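PDB 4OGG: protein DJ-1 homolog D from Arabidopsis thaliana, which belongs to the DJ-1/PfpI family and carries two tandem DJ-1/PfpI-family repeats in a single chain. Local coordinates for residues Cys45-Val49 and Glu60-His64; Val100-Lys105 and Ile123-Thr129; Asp352-Thr356 and Glu371-Gln375. All blocks are in the same frame, centred on the assembly; numbering follows the deposited sequence.

Contact 1: Cys45-Val49 and Glu60-His64; sequences CPTAV and ESRGH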
ATOM      1  N   CYS C  45      -9.817  -0.721  16.949  1.00 14.21           N
ATOM      2  CA  CYS C  45     -10.590  -1.039  15.755  1.00 14.00           C
ATOM      3  C   CYS C  45      -9.883  -0.447  14.551  1.00 13.42           C
ATOM      4  O   CYS C  45      -9.473   0.712  14.582  1.00 13.15           O
ATOM      5  CB  CYS C  45     -11.973  -0.388  15.790  1.00 14.79           C
ATOM      6  SG  CYS C  45     -13.172  -1.072  16.912  1.00 15.76           S
ATOM      7  N   PRO C  46      -9.709  -1.234  13.481  1.00 13.33           N
ATOM      8  CA  PRO C  46      -9.047  -0.635  12.323  1.00 13.28           C
ATOM      9  C   PRO C  46     -10.085   0.313  11.729  1.00 13.43           C
ATOM     10  O   PRO C  46     -11.284   0.129  11.945  1.00 13.28           O
ATOM     11  CB  PRO C  46      -8.786  -1.836  11.415  1.00 13.44           C
ATOM     12  CG  PRO C  46      -9.926  -2.760  11.740  1.00 15.34           C
ATOM     13  CD  PRO C  46      -9.997  -2.662  13.253  1.00 14.06           C
ATOM     14  N   THR C  47      -9.645   1.335  11.003  1.00 11.59           N
ATOM     15  CA  THR C  47     -10.596   2.251  10.384  1.00 10.71           C
ATOM     16  C   THR C  47     -10.342   2.298   8.887  1.00 11.04           C
ATOM     17  O   THR C  47      -9.289   1.873   8.416  1.00 11.17           O
ATOM     18  CB  THR C  47     -10.476   3.688  10.940  1.00  9.64           C
ATOM     19  OG1 THR C  47      -9.189   4.220  10.614  1.00 11.64           O
ATOM     20  CG2 THR C  47     -10.649   3.695  12.457  1.00 11.25           C
ATOM     21  N   ALA C  48     -11.313   2.815   8.144  1.00 11.55           N
ATOM     22  CA  ALA C  48     -11.186   2.932   6.698  1.00 11.32           C
ATOM     23  C   ALA C  48     -11.125   4.393   6.291  1.00 13.19           C
ATOM     24  O   ALA C  48     -11.780   5.246   6.894  1.00 12.57           O
ATOM     25  CB  ALA C  48     -12.372   2.262   6.013  1.00 11.96           C
ATOM     26  N   VAL C  49     -10.315   4.675   5.280  1.00 12.14           N
ATOM     27  CA  VAL C  49     -10.204   6.020   4.731  1.00 11.34           C
ATOM     28  C   VAL C  49     -10.984   5.934   3.427  1.00 12.52           C
ATOM     29  O   VAL C  49     -10.588   5.207   2.517  1.00 13.05           O
ATOM     30  CB  VAL C  49      -8.736   6.400   4.405  1.00 11.33           C
ATOM     31  CG1 VAL C  49      -8.702   7.711   3.614  1.00 12.75           C
ATOM     32  CG2 VAL C  49      -7.928   6.544   5.685  1.00 12.60           C
ATOM     33  N   GLU C  60     -10.723   3.013  -0.979  1.00 15.52           N
ATOM     34  CA  GLU C  60     -10.462   2.737   0.432  1.00 14.70           C
ATOM     35  C   GLU C  60      -9.040   2.283   0.742  1.00 14.64           C
ATOM     36  O   GLU C  60      -8.444   1.503   0.003  1.00 14.90           O
ATOM     37  CB  GLU C  60     -11.426   1.678   0.984  1.00 11.99           C
ATOM     38  CG  GLU C  60     -11.121   1.299   2.454  1.00 13.76           C
ATOM     39  CD  GLU C  60     -12.004   0.186   2.993  1.00 10.96           C
ATOM     40  OE1 GLU C  60     -13.242   0.342   2.965  1.00 12.60           O
ATOM     41  OE2 GLU C  60     -11.462  -0.849   3.447  1.00 12.59           O
ATOM     42  N   SER C  61      -8.512   2.790   1.851  1.00 14.92           N
ATOM     43  CA  SER C  61      -7.196   2.411   2.350  1.00 15.00           C
ATOM     44  C   SER C  61      -7.384   2.423   3.866  1.00 15.71           C
ATOM     45  O   SER C  61      -8.444   2.835   4.351  1.00 14.02           O
ATOM     46  CB  SER C  61      -6.110   3.409   1.912  1.00 16.73           C
ATOM     47  OG  SER C  61      -6.314   4.707   2.438  1.00 17.00           O
ATOM     48  N   ARG C  62      -6.397   1.956   4.622  1.00 15.37           N
ATOM     49  CA  ARG C  62      -6.547   1.939   6.075  1.00 15.21           C
ATOM     50  C   ARG C  62      -6.214   3.268   6.738  1.00 14.48           C
ATOM     51  O   ARG C  62      -5.297   3.972   6.323  1.00 13.73           O
ATOM     52  CB  ARG C  62      -5.690   0.830   6.698  1.00 19.92           C
ATOM     53  CG  ARG C  62      -6.282  -0.557   6.540  1.00 25.24           C
ATOM     54  CD  ARG C  62      -5.583  -1.585   7.412  1.00 28.85           C
ATOM     55  NE  ARG C  62      -5.686  -1.297   8.843  1.00 31.11           N
ATOM     56  CZ  ARG C  62      -5.397  -2.180   9.795  1.00 32.25           C
ATOM     57  NH1 ARG C  62      -4.994  -3.401   9.462  1.00 33.57           N
ATOM     58  NH2 ARG C  62      -5.501  -1.850  11.075  1.00 32.72           N
ATOM     59  N   GLY C  63      -6.973   3.602   7.779  1.00 13.77           N
ATOM     60  CA  GLY C  63      -6.741   4.839   8.505  1.00 13.15           C
ATOM     61  C   GLY C  63      -6.050   4.561   9.826  1.00 12.64           C
ATOM     62  O   GLY C  63      -5.391   3.534   9.984  1.00 12.39           O
ATOM     63  N   HIS C  64      -6.189   5.473  10.781  1.00 11.80           N
ATOM     64  CA  HIS C  64      -5.567   5.280  12.088  1.00 13.10           C
ATOM     65  C   HIS C  64      -6.314   4.176  12.826  1.00 13.25           C
ATOM     66  O   HIS C  64      -7.524   4.028  12.665  1.00 13.65           O
ATOM     67  CB  HIS C  64      -5.678   6.529  12.978  1.00 12.26           C
ATOM     68  CG  HIS C  64      -5.185   7.799  12.356  1.00 12.68           C
ATOM     69  ND1 HIS C  64      -5.896   8.485  11.393  1.00 12.78           N
ATOM     70  CD2 HIS C  64      -4.094   8.553  12.628  1.00 12.57           C
ATOM     71  CE1 HIS C  64      -5.265   9.608  11.103  1.00 12.02           C
ATOM     72  NE2 HIS C  64      -4.169   9.674  11.838  1.00 11.75           N
TER
HETATM   73  O   HOH W   1      -6.650   1.196  10.851  1.00 14.84           O

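Contact 2: Val100-Lys105 and Ile123-Thr129; sequences VVELVK and ILAAADT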
ATOM      1  N   VAL C 100     -26.435  -5.050  18.839  1.00 19.06           N
ATOM      2  CA  VAL C 100     -26.356  -3.698  18.298  1.00 18.47           C
ATOM      3  C   VAL C 100     -27.738  -3.170  17.922  1.00 18.67           C
ATOM      4  O   VAL C 100     -28.100  -2.053  18.292  1.00 18.64           O
ATOM      5  CB  VAL C 100     -25.428  -3.647  17.063  1.00 18.50           C
ATOM      6  CG1 VAL C 100     -25.524  -2.278  16.388  1.00 18.80           C
ATOM      7  CG2 VAL C 100     -23.992  -3.916  17.489  1.00 17.03           C
ATOM      8  N   VAL C 101     -28.516  -3.962  17.186  1.00 19.33           N
ATOM      9  CA  VAL C 101     -29.853  -3.526  16.803  1.00 20.84           C
ATOM     10  C   VAL C 101     -30.671  -3.279  18.068  1.00 20.46           C
ATOM     11  O   VAL C 101     -31.473  -2.349  18.130  1.00 19.36           O
ATOM     12  CB  VAL C 101     -30.575  -4.576  15.919  1.00 23.11           C
ATOM     13  CG1 VAL C 101     -29.797  -4.791  14.629  1.00 24.81           C
ATOM     14  CG2 VAL C 101     -30.716  -5.879  16.665  1.00 27.31           C
ATOM     15  N   GLU C 102     -30.455  -4.117  19.078  1.00 19.84           N
ATOM     16  CA  GLU C 102     -31.157  -3.988  20.349  1.00 21.20           C
ATOM     17  C   GLU C 102     -30.837  -2.642  20.983  1.00 19.68           C
ATOM     18  O   GLU C 102     -31.730  -1.930  21.440  1.00 20.67           O
ATOM     19  CB  GLU C 102     -30.729  -5.097  21.307  1.00 22.62           C
ATOM     20  CG  GLU C 102     -31.323  -4.966  22.695  1.00 27.46           C
ATOM     21  CD  GLU C 102     -30.419  -5.542  23.764  1.00 29.62           C
ATOM     22  OE1 GLU C 102     -29.972  -6.696  23.607  1.00 32.48           O
ATOM     23  OE2 GLU C 102     -30.158  -4.842  24.764  1.00 33.03           O
ATOM     24  N   LEU C 103     -29.552  -2.305  21.009  1.00 19.11           N
ATOM     25  CA  LEU C 103     -29.095  -1.053  21.594  1.00 17.96           C
ATOM     26  C   LEU C 103     -29.712   0.152  20.895  1.00 17.61           C
ATOM     27  O   LEU C 103     -30.210   1.073  21.549  1.00 16.86           O
ATOM     28  CB  LEU C 103     -27.564  -0.975  21.531  1.00 17.49           C
ATOM     29  CG  LEU C 103     -26.885   0.262  22.134  1.00 17.61           C
ATOM     30  CD1 LEU C 103     -25.433  -0.057  22.452  1.00 17.90           C
ATOM     31  CD2 LEU C 103     -26.977   1.434  21.167  1.00 18.90           C
ATOM     32  N   VAL C 104     -29.685   0.151  19.566  1.00 17.23           N
ATOM     33  CA  VAL C 104     -30.241   1.262  18.808  1.00 17.18           C
ATOM     34  C   VAL C 104     -31.750   1.384  19.016  1.00 18.69           C
ATOM     35  O   VAL C 104     -32.275   2.484  19.187  1.00 18.78           O
ATOM     36  CB  VAL C 104     -29.921   1.110  17.302  1.00 16.01           C
ATOM     37  CG1 VAL C 104     -30.624   2.191  16.496  1.00 18.50           C
ATOM     38  CG2 VAL C 104     -28.418   1.204  17.098  1.00 14.82           C
ATOM     39  N   LYS C 105     -32.444   0.256  19.015  1.00 20.72           N
ATOM     40  CA  LYS C 105     -33.888   0.275  19.216  1.00 23.96           C
ATOM     41  C   LYS C 105     -34.218   0.874  20.577  1.00 25.13           C
ATOM     42  O   LYS C 105     -35.112   1.710  20.696  1.00 25.51           O
ATOM     43  CB  LYS C 105     -34.455  -1.143  19.122  1.00 24.93           C
ATOM     44  CG  LYS C 105     -34.379  -1.749  17.733  1.00 27.33           C
ATOM     45  CD  LYS C 105     -34.828  -3.200  17.754  1.00 29.04           C
ATOM     46  CE  LYS C 105     -34.739  -3.842  16.380  1.00 31.75           C
ATOM     47  NZ  LYS C 105     -35.164  -5.272  16.414  1.00 32.16           N
ATOM     48  N   ILE C 123     -27.845   0.543  10.009  1.00 13.18           N
ATOM     49  CA  ILE C 123     -28.194  -0.006  11.312  1.00 13.08           C
ATOM     50  C   ILE C 123     -29.599   0.436  11.730  1.00 13.48           C
ATOM     51  O   ILE C 123     -30.339  -0.328  12.342  1.00 13.33           O
ATOM     52  CB  ILE C 123     -27.172   0.422  12.381  1.00 13.11           C
ATOM     53  CG1 ILE C 123     -25.767  -0.006  11.945  1.00 13.10           C
ATOM     54  CG2 ILE C 123     -27.513  -0.230  13.719  1.00 14.31           C
ATOM     55  CD1 ILE C 123     -24.647   0.500  12.837  1.00 13.92           C
ATOM     56  N   LEU C 124     -29.967   1.671  11.399  1.00 13.92           N
ATOM     57  CA  LEU C 124     -31.299   2.169  11.734  1.00 12.37           C
ATOM     58  C   LEU C 124     -32.342   1.393  10.934  1.00 15.15           C
ATOM     59  O   LEU C 124     -33.438   1.112  11.425  1.00 16.49           O
ATOM     60  CB  LEU C 124     -31.409   3.666  11.419  1.00 13.86           C
ATOM     61  CG  LEU C 124     -30.406   4.581  12.130  1.00 15.06           C
ATOM     62  CD1 LEU C 124     -30.691   6.031  11.770  1.00 17.77           C
ATOM     63  CD2 LEU C 124     -30.502   4.381  13.633  1.00 16.64           C
ATOM     64  N   ALA C 125     -31.999   1.049   9.696  1.00 13.37           N
ATOM     65  CA  ALA C 125     -32.908   0.290   8.852  1.00 14.42           C
ATOM     66  C   ALA C 125     -33.109  -1.093   9.464  1.00 14.10           C
ATOM     67  O   ALA C 125     -34.231  -1.590   9.532  1.00 15.21           O
ATOM     68  CB  ALA C 125     -32.346   0.162   7.442  1.00 16.63           C
ATOM     69  N   ALA C 126     -32.017  -1.706   9.915  1.00 14.14           N
ATOM     70  CA  ALA C 126     -32.086  -3.033  10.521  1.00 15.82           C
ATOM     71  C   ALA C 126     -32.862  -3.008  11.836  1.00 17.28           C
ATOM     72  O   ALA C 126     -33.526  -3.982  12.189  1.00 18.91           O
ATOM     73  CB  ALA C 126     -30.679  -3.580  10.755  1.00 15.11           C
ATOM     74  N   ALA C 127     -32.775  -1.895  12.559  1.00 17.86           N
ATOM     75  CA  ALA C 127     -33.479  -1.750  13.832  1.00 18.56           C
ATOM     76  C   ALA C 127     -34.940  -1.368  13.598  1.00 19.80           C
ATOM     77  O   ALA C 127     -35.732  -1.289  14.544  1.00 20.00           O
ATOM     78  CB  ALA C 127     -32.795  -0.690  14.690  1.00 19.64           C
ATOM     79  N   ASP C 128     -35.285  -1.132  12.334  1.00 19.19           N
ATOM     80  CA  ASP C 128     -36.638  -0.751  11.938  1.00 20.01           C
ATOM     81  C   ASP C 128     -37.087   0.485  12.713  1.00 20.20           C
ATOM     82  O   ASP C 128     -38.170   0.509  13.302  1.00 21.69           O
ATOM     83  CB  ASP C 128     -37.601  -1.918  12.179  1.00 21.35           C
ATOM     84  CG  ASP C 128     -38.996  -1.651  11.642  1.00 24.73           C
ATOM     85  OD1 ASP C 128     -39.114  -1.096  10.528  1.00 26.53           O
ATOM     86  OD2 ASP C 128     -39.976  -2.013  12.328  1.00 26.36           O
ATOM     87  N   THR C 129     -36.247   1.514  12.702  1.00 19.19           N
ATOM     88  CA  THR C 129     -36.547   2.749  13.414  1.00 20.58           C
ATOM     89  C   THR C 129     -36.646   3.968  12.503  1.00 20.00           C
ATOM     90  O   THR C 129     -36.533   5.100  12.972  1.00 21.24           O
ATOM     91  CB  THR C 129     -35.475   3.034  14.489  1.00 22.03           C
ATOM     92  OG1 THR C 129     -34.191   3.172  13.863  1.00 21.44           O
ATOM     93  CG2 THR C 129     -35.416   1.896  15.500  1.00 21.12           C
TER

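Contact 3: Asp352-Thr356 and Glu371-Gln375; sequences DRCFT and EFVSQ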
ATOM      1  N   ASP C 352      -2.218  14.057  25.270  1.00 23.57           N
ATOM      2  CA  ASP C 352      -3.416  14.771  24.842  1.00 24.44           C
ATOM      3  C   ASP C 352      -3.610  16.100  25.571  1.00 25.21           C
ATOM      4  O   ASP C 352      -4.648  16.751  25.432  1.00 24.54           O
ATOM      5  CB  ASP C 352      -4.652  13.885  25.031  1.00 25.67           C
ATOM      6  CG  ASP C 352      -4.923  13.563  26.487  1.00 28.98           C
ATOM      7  OD1 ASP C 352      -3.962  13.238  27.217  1.00 29.88           O
ATOM      8  OD2 ASP C 352      -6.100  13.621  26.898  1.00 31.71           O
ATOM      9  N   ARG C 353      -2.605  16.503  26.341  1.00 25.60           N
ATOM     10  CA  ARG C 353      -2.663  17.757  27.081  1.00 26.43           C
ATOM     11  C   ARG C 353      -2.234  18.926  26.194  1.00 26.63           C
ATOM     12  O   ARG C 353      -1.316  18.801  25.380  1.00 26.35           O
ATOM     13  CB  ARG C 353      -1.754  17.677  28.314  1.00 28.61           C
ATOM     14  CG  ARG C 353      -1.668  18.966  29.119  1.00 31.14           C
ATOM     15  CD  ARG C 353      -0.547  18.906  30.155  1.00 34.15           C
ATOM     16  NE  ARG C 353      -0.830  17.995  31.259  1.00 36.03           N
ATOM     17  CZ  ARG C 353      -1.813  18.169  32.135  1.00 38.23           C
ATOM     18  NH1 ARG C 353      -2.613  19.223  32.036  1.00 38.41           N
ATOM     19  NH2 ARG C 353      -1.994  17.293  33.116  1.00 38.71           N
ATOM     20  N   CYS C 354      -2.919  20.057  26.337  1.00 25.36           N
ATOM     21  CA  CYS C 354      -2.590  21.256  25.575  1.00 24.10           C
ATOM     22  C   CYS C 354      -2.350  22.409  26.538  1.00 25.45           C
ATOM     23  O   CYS C 354      -2.788  22.370  27.688  1.00 23.69           O
ATOM     24  CB  CYS C 354      -3.712  21.619  24.600  1.00 23.19           C
ATOM     25  SG  CYS C 354      -3.793  20.533  23.160  1.00 22.80           S
ATOM     26  N   PHE C 355      -1.654  23.434  26.062  1.00 24.78           N
ATOM     27  CA  PHE C 355      -1.336  24.582  26.898  1.00 25.12           C
ATOM     28  C   PHE C 355      -1.710  25.901  26.242  1.00 23.69           C
ATOM     29  O   PHE C 355      -1.721  26.029  25.016  1.00 22.01           O
ATOM     30  CB  PHE C 355       0.163  24.592  27.207  1.00 24.67           C
ATOM     31  CG  PHE C 355       0.654  23.355  27.906  1.00 27.36           C
ATOM     32  CD1 PHE C 355       0.489  23.201  29.278  1.00 27.50           C
ATOM     33  CD2 PHE C 355       1.297  22.350  27.192  1.00 27.45           C
ATOM     34  CE1 PHE C 355       0.960  22.064  29.932  1.00 29.74           C
ATOM     35  CE2 PHE C 355       1.772  21.208  27.833  1.00 29.34           C
ATOM     36  CZ  PHE C 355       1.605  21.066  29.207  1.00 30.35           C
ATOM     37  N   THR C 356      -2.014  26.886  27.078  1.00 23.45           N
ATOM     38  CA  THR C 356      -2.360  28.215  26.604  1.00 24.41           C
ATOM     39  C   THR C 356      -1.395  29.216  27.229  1.00 25.03           C
ATOM     40  O   THR C 356      -1.236  29.261  28.449  1.00 25.20           O
ATOM     41  CB  THR C 356      -3.805  28.607  26.995  1.00 23.45           C
ATOM     42  OG1 THR C 356      -4.739  27.787  26.277  1.00 22.59           O
ATOM     43  CG2 THR C 356      -4.068  30.075  26.669  1.00 24.86           C
ATOM     44  N   GLU C 371      -8.678  19.306  23.937  1.00 16.59           N
ATOM     45  CA  GLU C 371      -8.167  20.459  24.670  1.00 17.57           C
ATOM     46  C   GLU C 371      -7.688  21.535  23.706  1.00 18.37           C
ATOM     47  O   GLU C 371      -7.797  22.728  23.994  1.00 18.93           O
ATOM     48  CB  GLU C 371      -7.032  20.045  25.610  1.00 18.90           C
ATOM     49  CG  GLU C 371      -7.483  19.119  26.736  1.00 22.08           C
ATOM     50  CD  GLU C 371      -6.477  19.028  27.870  1.00 25.68           C
ATOM     51  OE1 GLU C 371      -6.700  18.219  28.796  1.00 29.17           O
ATOM     52  OE2 GLU C 371      -5.469  19.769  27.844  1.00 29.87           O
ATOM     53  N   PHE C 372      -7.166  21.112  22.559  1.00 18.65           N
ATOM     54  CA  PHE C 372      -6.683  22.041  21.540  1.00 17.94           C
ATOM     55  C   PHE C 372      -7.831  22.959  21.113  1.00 18.66           C
ATOM     56  O   PHE C 372      -7.721  24.185  21.168  1.00 18.40           O
ATOM     57  CB  PHE C 372      -6.166  21.257  20.326  1.00 17.26           C
ATOM     58  CG  PHE C 372      -5.484  22.109  19.281  1.00 17.70           C
ATOM     59  CD1 PHE C 372      -4.302  22.786  19.573  1.00 17.27           C
ATOM     60  CD2 PHE C 372      -6.000  22.190  17.989  1.00 17.48           C
ATOM     61  CE1 PHE C 372      -3.641  23.525  18.595  1.00 16.85           C
ATOM     62  CE2 PHE C 372      -5.349  22.927  17.001  1.00 18.35           C
ATOM     63  CZ  PHE C 372      -4.164  23.596  17.304  1.00 16.43           C
ATOM     64  N   VAL C 373      -8.935  22.353  20.690  1.00 19.07           N
ATOM     65  CA  VAL C 373     -10.098  23.113  20.251  1.00 18.97           C
ATOM     66  C   VAL C 373     -10.738  23.861  21.420  1.00 18.51           C
ATOM     67  O   VAL C 373     -11.127  25.021  21.285  1.00 20.50           O
ATOM     68  CB  VAL C 373     -11.148  22.183  19.602  1.00 19.61           C
ATOM     69  CG1 VAL C 373     -12.390  22.977  19.224  1.00 19.12           C
ATOM     70  CG2 VAL C 373     -10.553  21.521  18.366  1.00 21.43           C
ATOM     71  N   SER C 374     -10.833  23.196  22.567  1.00 19.12           N
ATOM     72  CA  SER C 374     -11.432  23.800  23.757  1.00 20.39           C
ATOM     73  C   SER C 374     -10.695  25.069  24.190  1.00 20.25           C
ATOM     74  O   SER C 374     -11.316  26.094  24.481  1.00 20.50           O
ATOM     75  CB  SER C 374     -11.437  22.791  24.912  1.00 21.00           C
ATOM     76  OG  SER C 374     -12.037  23.342  26.073  1.00 26.80           O
ATOM     77  N   GLN C 375      -9.370  25.003  24.234  1.00 19.10           N
ATOM     78  CA  GLN C 375      -8.585  26.159  24.646  1.00 18.64           C
ATOM     79  C   GLN C 375      -8.624  27.276  23.608  1.00 18.98           C
ATOM     80  O   GLN C 375      -8.550  28.452  23.958  1.00 19.02           O
ATOM     81  CB  GLN C 375      -7.148  25.738  24.962  1.00 19.71           C
ATOM     82  CG  GLN C 375      -7.095  24.749  26.126  1.00 21.12           C
ATOM     83  CD  GLN C 375      -5.690  24.396  26.574  1.00 22.22           C
ATOM     84  OE1 GLN C 375      -5.489  23.400  27.272  1.00 25.30           O
ATOM     85  NE2 GLN C 375      -4.714  25.214  26.194  1.00 20.64           N
TER
HETATM   86  O   HOH W   2      -7.242  16.722  24.750  1.00 19.41           O
HETATM   87  O   HOH W   3      -7.324  28.969  26.336  1.00 20.05           O

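Contact 1: Cys45-Val49 and Glu60-His64
Short strand segments 47-49 and 60-62 run antiparallel but strongly twisted: their axes approach to 4.6 Å with 135° between the N-to-C directions. Val49 and Ser61 form a hydrogen-bonded pair, with Val49 N donating to Ser61 O at 2.8 Å and Ser61 N returning to Val49 O at a longer 3.3 Å. Ala48 and Arg62 are the next, non-hydrogen-bonded pair, and beyond them Gly63 N reaches Thr47 O at 3.0 Å with a nearly straight 173° angle. The CA of Glu60 adds a C-H...O contact to Val49 O at 3.2 Å.

Past this ladder a side chain takes over: Thr47 OG1 donates to His64 O at 2.6 Å. Gly63 makes this possible, because a CB there would lie 2.6 Å from Thr47 OG1 and clash. The absence of a CB also lets Val49 CG2 lie 3.5 Å from Gly63 CA. Water 1 stands in for the pair's second bond, between Thr47 N (3.0 Å) and Gly63 O (2.8 Å), themselves 4.9 Å apart, and also accepts from Arg62 NH2 at 3.3 Å. Pro46 CB covers one face of the Arg62 guanidinium, 3.3 Å from NH2.

The segments belong to the hairpin of strands 44-51 and 59-62. Glu60 bonds His50 and bridges to Arg89, whereas His64 bonds Asp15 and Glu207 of strand 206-207, in the second half of the chain, and stacks on Tyr209. Backbone bonds from Ala48 tie the hairpin to strand 13-14; Val49 packs on Ile242 of strand 237-244, and Pro46 meets Asp248 of the second subunit.

Contact 2: Val100-Lys105 and Ile123-Thr129
Valines of helix 98-110 fit against the last turn of helix 121-126 and the Schellman turn that follows, and the helix backbones can come close because two alanines lie between them: the nearest CA pair, Val101 and Ala127, is only 5.0 Å apart. Val104, the main projection, points toward the other segment, and its two methyls reach different neighbours, CG2 meeting Ile123 CG2 at 3.8 Å while CG1 settles between Leu124 CD2 at 3.6 Å and Ala127 CB at 4.0 Å. One turn earlier, Val100 CG1 touches the same Ile123 CG2 at 3.9 Å, so that methyl sits between two valines spaced i, i+4. The small CB of Ala126 leaves space for Val101 CG1, 4.2 Å away, and Ala127 CB lies 4.0 Å from Val101 O.

On the more open side, the extended Lys105 chain lies along this turn, CG 3.6 Å from Ala127 CB and CE 3.3 Å from Ala127 O. In the Schellman motif Asp128 has a phi of +55°, with Thr129 N bonding Leu124 O at 3.1 Å and Asp128 N bonding Ala125 O at 3.0 Å.

Ile123 and both inward valines continue onto Leu8 of strand 3-8, placing the helix pair over the central sheet. The backbone bonds serve the turns of each segment; contacts across are van der Waals and mostly aliphatic, so cohesion probably rests mainly on close fit and exclusion of water.

Contact 3: Asp352-Thr356 and Glu371-Gln375
A helix carboxylate takes up a backbone NH of the Asp352-Thr356 segment leading into strand 355-357: Glu371 OE2 accepts from Cys354 N at 3.0 Å and 162°. One turn on, Gln375 NE2 makes a weak bond to Thr356 OG1, short at 2.6 Å but bent to 122°. Two waters flank these links: water 2 donates to Asp352 O at 2.7 Å and accepts from Glu371 N at 3.1 Å, and water 3 lies 2.8 Å from Thr356 OG1 and donates to Gln375 O at 2.7 Å.

Between them Cys354 points toward the helix. Its SG lies 3.8 Å from Phe372 CB and 5.5 Å from the ring centroid, 78° off the normal, a sulfur-aromatic contact at the ring edge. The Cys354 and Glu371 CB atoms also meet at 3.8 Å.

Strand 355-357 is one of the two outermost strands of the second domain's six-stranded sheet within this chain, and Phe355 pairs through its backbone with Thr362 of strand 360-362. Helix 369-380 packs against this edge, with Phe372 and Gln375 both on Val361 of strand 360-362, and Phe372 extends to Pro214 of helix 208-221.

Overall arrangement
Contacts 1 and 2 belong to the first DJ-1/PfpI domain and contact 3 to the second; none touches another, nearest atoms being about 11 Å apart between contacts 1 and 2 and about 24 Å between 2 and 3, which lie on opposite sides of the chain's centre. Contact 1 is the most buried, with eight of ten touching residues enclosed, and its backbone bonding is that of a hairpin. Contact 2, helix against helix, is apolar and partly buried (five of nine, none exposed); contact 3, helix against strand, is mostly polar and water-bridged, with two of eight buried. Contacts 1 and 2 also reach the second subunit, whereas contact 3 meets no other chain.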